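Local coordinates for protein epoxide hydrolase (Aspergillus niger, PDB 1QO7) that probably catalyses the hydrolysis of epoxides to vicinal diols, at residues 191-196 and 211-216; 162-167 and 312-317. The protein carries 2 engineered substitutions. One frame throughout, in Å; residues are numbered along the deposited sequence.

Contacts 1 and 2 lie about 12 Å apart, centre to centre, and meet at helix 191-202, which follows the predicted nucleophile Asp-190. Along the chain the order is 162-167, 191-196, 211-216, 312-317, so contact 2 joins the ends of a long excursion that includes all of contact 1. Contact 1 ties the helix start to the loop after sheet strand 206-211; contact 2 ties the start of helix 164-177 to the short helix 312-315, which carries Tyr-312, a predicted proton donor. Phe-194 bridges them, its CD2 lying 3.8 Å from Thr-315 CG2. Together they link the hydrolase core to a segment bearing a second predicted catalytic residue.

Contact 1: 191-196 and 211-216; sequences IGSFVG and LNLCAM
Ser-193 and Leu-213 meet because their first torsions steer them to the same spot: Ser-193 holds OG between its backbone N and carbonyl carbon (chi1 69°), while Leu-213 sends CG anti to its N (chi1 174°), so its branch runs alongside the hydroxyl. Leu-213 CD2 ends 3.6 Å from Ser-193 OG, and Ser-193 CB rests 3.5 Å from Leu-213 O. The serine backbone is met by Leu-211, the last residue of strand 206-211, whose CD2 methyl lies 3.8 Å from Ser-193 CA. Farther along, Phe-194 points its CB away from the loop but brings the ring end back, CZ reaching 4.2 Å from Ala-215 CB; the methyls of Leu-213 and Ala-215 approach this ring obliquely. The polar link is indirect. Water 1 donates to Ser-193 OG at 2.6 Å and also to Leu-213 O at a longer 3.2 Å. The same water sits above one face of the Phe-194 ring, offset toward the rim. Ser-193 OG has a second bond, to the carbonyl oxygen of Asp-190, so the hydroxyl both gives and accepts.

Strands 184-188 and 206-211, parallel neighbours in the sheet, are joined through helix 191-202 in a beta-alpha-beta crossover, and this contact closes the helix onto the exit of the second strand. Asn-212 ties that exit to the first strand through bonds to Gly-188 and Gln-187. The Leu-213 side chain lies about 5 Å from those of both Asp-190 and His-372, predicted active-site residues. A buried hydroxyl thus anchors the backbone at the predicted nucleophile, and a shared water carries the polar link across an interface whose direct contacts are mainly apolar.

Contact 2: 162-167 and 312-317; sequences FGLMDN and YRETTP
Glu-314 reaches across to the start of helix 164-177, where its OE1 accepts from Leu-164 N at 2.9 Å. CG stands beside the glutamate's own N, anti to its carbonyl carbon (chi1 -59°), and the chain then runs extended, sliding past Leu-164 in the opposite direction. The bond is nearly straight (161°), but the N-H meets the carboxylate from above its plane, 49° out of it. Water 2 gives OE1 a second partner, donating to it at 2.7 Å while accepting from Met-165 N.

Next to this polar end the contact is apolar. Thr-315 sets CG2 beside its own N, anti to its carbonyl carbon, where it meets Leu-164 CD1 at 3.7 Å, the two side chains crossing at about a right angle.

Gly-163 is the N-cap residue and has no side chain to cap with. Asp-166 OD2 accepts from Gly-163 N at 2.7 Å through its anti lone pair, the return half of a capping box, while its CB sits 3.4 Å above the centre of one face of the Phe-162 ring. Gly-163 O is gripped by both Asn-167 N and ND2, the latter also bonded to His-310. Nearby, Arg-313 pairs with Asp-161 and, across the dimer, with Glu-44 of the second subunit.

A carboxylate distant in sequence therefore serves the first turn of the helix, one N-H directly and the next through water; the helix end would be expected to steady its negative charge, while Asp-166, itself paired with Arg-169, may oppose it slightly.

Contact 1: 191-196 and 211-216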
# COMPACT_ATOMS: atom_id res chain seq x y z
N ILE A 191 -1.70 17.72 -5.28
CA ILE A 191 -2.98 17.58 -5.96
C ILE A 191 -3.50 18.95 -6.38
O ILE A 191 -4.16 19.09 -7.41
CB ILE A 191 -4.02 16.89 -5.05
CG1 ILE A 191 -3.59 15.43 -4.83
CG2 ILE A 191 -5.41 16.97 -5.66
CD1 ILE A 191 -4.43 14.68 -3.81
N GLY A 192 -3.18 19.97 -5.59
CA GLY A 192 -3.61 21.31 -5.93
C GLY A 192 -3.02 21.79 -7.24
O GLY A 192 -3.58 22.66 -7.89
N SER A 193 -1.88 21.21 -7.64
CA SER A 193 -1.26 21.61 -8.90
C SER A 193 -2.00 20.99 -10.08
O SER A 193 -2.04 21.56 -11.17
CB SER A 193 0.22 21.21 -8.94
OG SER A 193 0.38 19.80 -9.03
N PHE A 194 -2.59 19.81 -9.86
CA PHE A 194 -3.35 19.14 -10.90
C PHE A 194 -4.64 19.92 -11.09
O PHE A 194 -5.07 20.18 -12.21
CB PHE A 194 -3.70 17.70 -10.51
CG PHE A 194 -2.57 16.72 -10.67
CD1 PHE A 194 -1.55 16.65 -9.73
CD2 PHE A 194 -2.52 15.87 -11.77
CE1 PHE A 194 -0.49 15.74 -9.88
CE2 PHE A 194 -1.47 14.95 -11.93
CZ PHE A 194 -0.46 14.89 -10.98
N VAL A 195 -5.26 20.29 -9.97
CA VAL A 195 -6.50 21.06 -10.01
C VAL A 195 -6.19 22.43 -10.60
O VAL A 195 -6.93 22.94 -11.44
CB VAL A 195 -7.12 21.20 -8.60
CG1 VAL A 195 -8.35 22.10 -8.64
CG2 VAL A 195 -7.49 19.83 -8.07
N GLY A 196 -5.08 23.02 -10.16
CA GLY A 196 -4.69 24.33 -10.66
C GLY A 196 -4.49 24.34 -12.17
O GLY A 196 -4.88 25.29 -12.85
N LEU A 211 2.47 27.29 -9.94
CA LEU A 211 2.58 25.95 -9.37
C LEU A 211 3.98 25.69 -8.81
O LEU A 211 4.94 26.36 -9.20
CB LEU A 211 2.30 24.91 -10.45
CG LEU A 211 1.04 25.07 -11.31
CD1 LEU A 211 1.03 23.99 -12.39
CD2 LEU A 211 -0.20 24.96 -10.42
N ASN A 212 4.08 24.72 -7.90
CA ASN A 212 5.38 24.34 -7.38
C ASN A 212 5.58 22.82 -7.56
O ASN A 212 6.43 22.21 -6.92
CB ASN A 212 5.61 24.82 -5.93
CG ASN A 212 4.61 24.24 -4.94
OD1 ASN A 212 4.92 23.28 -4.23
ND2 ASN A 212 3.43 24.84 -4.88
N LEU A 213 4.78 22.25 -8.45
CA LEU A 213 4.87 20.83 -8.81
C LEU A 213 4.40 20.67 -10.26
O LEU A 213 3.34 21.15 -10.63
CB LEU A 213 3.99 19.94 -7.92
CG LEU A 213 3.98 18.48 -8.39
CD1 LEU A 213 5.34 17.86 -8.13
CD2 LEU A 213 2.90 17.69 -7.67
N CYS A 214 5.22 20.01 -11.07
CA CYS A 214 4.87 19.77 -12.46
C CYS A 214 5.25 18.33 -12.80
O CYS A 214 6.27 18.09 -13.45
CB CYS A 214 5.61 20.75 -13.38
SG CYS A 214 4.99 20.78 -15.10
N ALA A 215 4.44 17.39 -12.34
CA ALA A 215 4.69 15.97 -12.60
C ALA A 215 4.56 15.71 -14.09
O ALA A 215 3.52 15.97 -14.69
CB ALA A 215 3.68 15.12 -11.83
N MET A 216 5.63 15.21 -14.70
CA MET A 216 5.63 14.94 -16.13
C MET A 216 6.77 14.03 -16.55
O MET A 216 7.71 13.79 -15.79
CB MET A 216 5.73 16.25 -16.91
CG MET A 216 7.07 16.95 -16.73
SD MET A 216 7.15 18.53 -17.60
CE MET A 216 7.09 17.94 -19.31
O HOH W 1 1.21 18.82 -11.33

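Contact 2: 162-167 and 312-317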
# COMPACT_ATOMS: atom_id res chain seq x y z
N PHE A 162 -16.16 11.13 -8.45
CA PHE A 162 -15.75 12.53 -8.29
C PHE A 162 -14.27 12.57 -8.67
O PHE A 162 -13.49 11.76 -8.19
CB PHE A 162 -15.95 12.96 -6.84
CG PHE A 162 -16.15 14.44 -6.65
CD1 PHE A 162 -17.38 15.03 -6.94
CD2 PHE A 162 -15.12 15.23 -6.15
CE1 PHE A 162 -17.58 16.39 -6.74
CE2 PHE A 162 -15.32 16.60 -5.94
CZ PHE A 162 -16.55 17.18 -6.23
N GLY A 163 -13.89 13.50 -9.54
CA GLY A 163 -12.50 13.57 -9.95
C GLY A 163 -11.87 14.95 -9.88
O GLY A 163 -12.41 15.86 -9.26
N LEU A 164 -10.73 15.10 -10.55
CA LEU A 164 -10.01 16.36 -10.56
C LEU A 164 -10.82 17.50 -11.17
O LEU A 164 -10.77 18.63 -10.68
CB LEU A 164 -8.68 16.21 -11.30
CG LEU A 164 -7.61 15.33 -10.64
CD1 LEU A 164 -6.48 15.10 -11.63
CD2 LEU A 164 -7.09 15.99 -9.38
N MET A 165 -11.56 17.22 -12.24
CA MET A 165 -12.35 18.26 -12.88
C MET A 165 -13.45 18.74 -11.93
O MET A 165 -13.77 19.92 -11.89
CB MET A 165 -12.97 17.76 -14.19
CG MET A 165 -13.68 18.86 -14.99
SD MET A 165 -12.58 20.25 -15.43
CE MET A 165 -11.76 19.57 -16.88
N ASP A 166 -14.02 17.80 -11.17
CA ASP A 166 -15.07 18.16 -10.22
C ASP A 166 -14.49 19.06 -9.13
O ASP A 166 -15.12 20.02 -8.70
CB ASP A 166 -15.67 16.89 -9.61
CG ASP A 166 -16.28 15.98 -10.67
OD1 ASP A 166 -17.23 16.43 -11.35
OD2 ASP A 166 -15.81 14.83 -10.82
N ASN A 167 -13.28 18.74 -8.68
CA ASN A 167 -12.61 19.56 -7.68
C ASN A 167 -12.39 20.96 -8.24
O ASN A 167 -12.61 21.96 -7.56
CB ASN A 167 -11.26 18.95 -7.30
CG ASN A 167 -11.39 17.87 -6.25
OD1 ASN A 167 -11.27 18.13 -5.06
ND2 ASN A 167 -11.67 16.65 -6.69
N TYR A 312 -6.64 10.10 -6.62
CA TYR A 312 -5.49 9.30 -7.04
C TYR A 312 -5.74 8.41 -8.25
O TYR A 312 -4.81 8.09 -8.99
CB TYR A 312 -4.96 8.47 -5.87
CG TYR A 312 -4.04 9.27 -4.98
CD1 TYR A 312 -4.55 10.06 -3.96
CD2 TYR A 312 -2.67 9.29 -5.21
CE1 TYR A 312 -3.72 10.86 -3.20
CE2 TYR A 312 -1.83 10.09 -4.46
CZ TYR A 312 -2.36 10.88 -3.45
OH TYR A 312 -1.55 11.71 -2.72
N ARG A 313 -6.99 8.02 -8.46
CA ARG A 313 -7.26 7.17 -9.61
C ARG A 313 -7.11 7.97 -10.90
O ARG A 313 -7.08 7.39 -11.99
CB ARG A 313 -8.66 6.54 -9.51
CG ARG A 313 -9.83 7.46 -9.75
CD ARG A 313 -11.13 6.76 -9.37
NE ARG A 313 -11.06 6.37 -7.98
CZ ARG A 313 -11.92 6.74 -7.04
NH1 ARG A 313 -12.96 7.50 -7.33
NH2 ARG A 313 -11.69 6.39 -5.78
N GLU A 314 -7.00 9.30 -10.78
CA GLU A 314 -6.81 10.16 -11.95
C GLU A 314 -5.39 10.73 -12.04
O GLU A 314 -4.87 10.92 -13.13
CB GLU A 314 -7.81 11.32 -11.96
CG GLU A 314 -9.27 10.87 -11.97
CD GLU A 314 -10.20 11.90 -12.60
OE1 GLU A 314 -9.92 13.11 -12.51
OE2 GLU A 314 -11.23 11.48 -13.19
N THR A 315 -4.77 11.01 -10.89
CA THR A 315 -3.40 11.54 -10.90
C THR A 315 -2.39 10.41 -11.05
O THR A 315 -1.29 10.62 -11.56
CB THR A 315 -3.07 12.28 -9.59
OG1 THR A 315 -3.13 11.37 -8.49
CG2 THR A 315 -4.04 13.42 -9.35
N THR A 316 -2.78 9.21 -10.62
CA THR A 316 -1.92 8.04 -10.68
C THR A 316 -2.61 6.89 -11.42
O THR A 316 -2.93 5.86 -10.83
CB THR A 316 -1.56 7.55 -9.26
OG1 THR A 316 -1.16 8.67 -8.46
CG2 THR A 316 -0.41 6.54 -9.32
N PRO A 317 -2.83 7.05 -12.73
CA PRO A 317 -3.48 6.02 -13.55
C PRO A 317 -2.64 4.75 -13.61
O PRO A 317 -3.17 3.64 -13.74
CB PRO A 317 -3.61 6.69 -14.92
CG PRO A 317 -3.64 8.15 -14.59
CD PRO A 317 -2.58 8.26 -13.54
O HOH W 2 -11.56 14.82 -13.75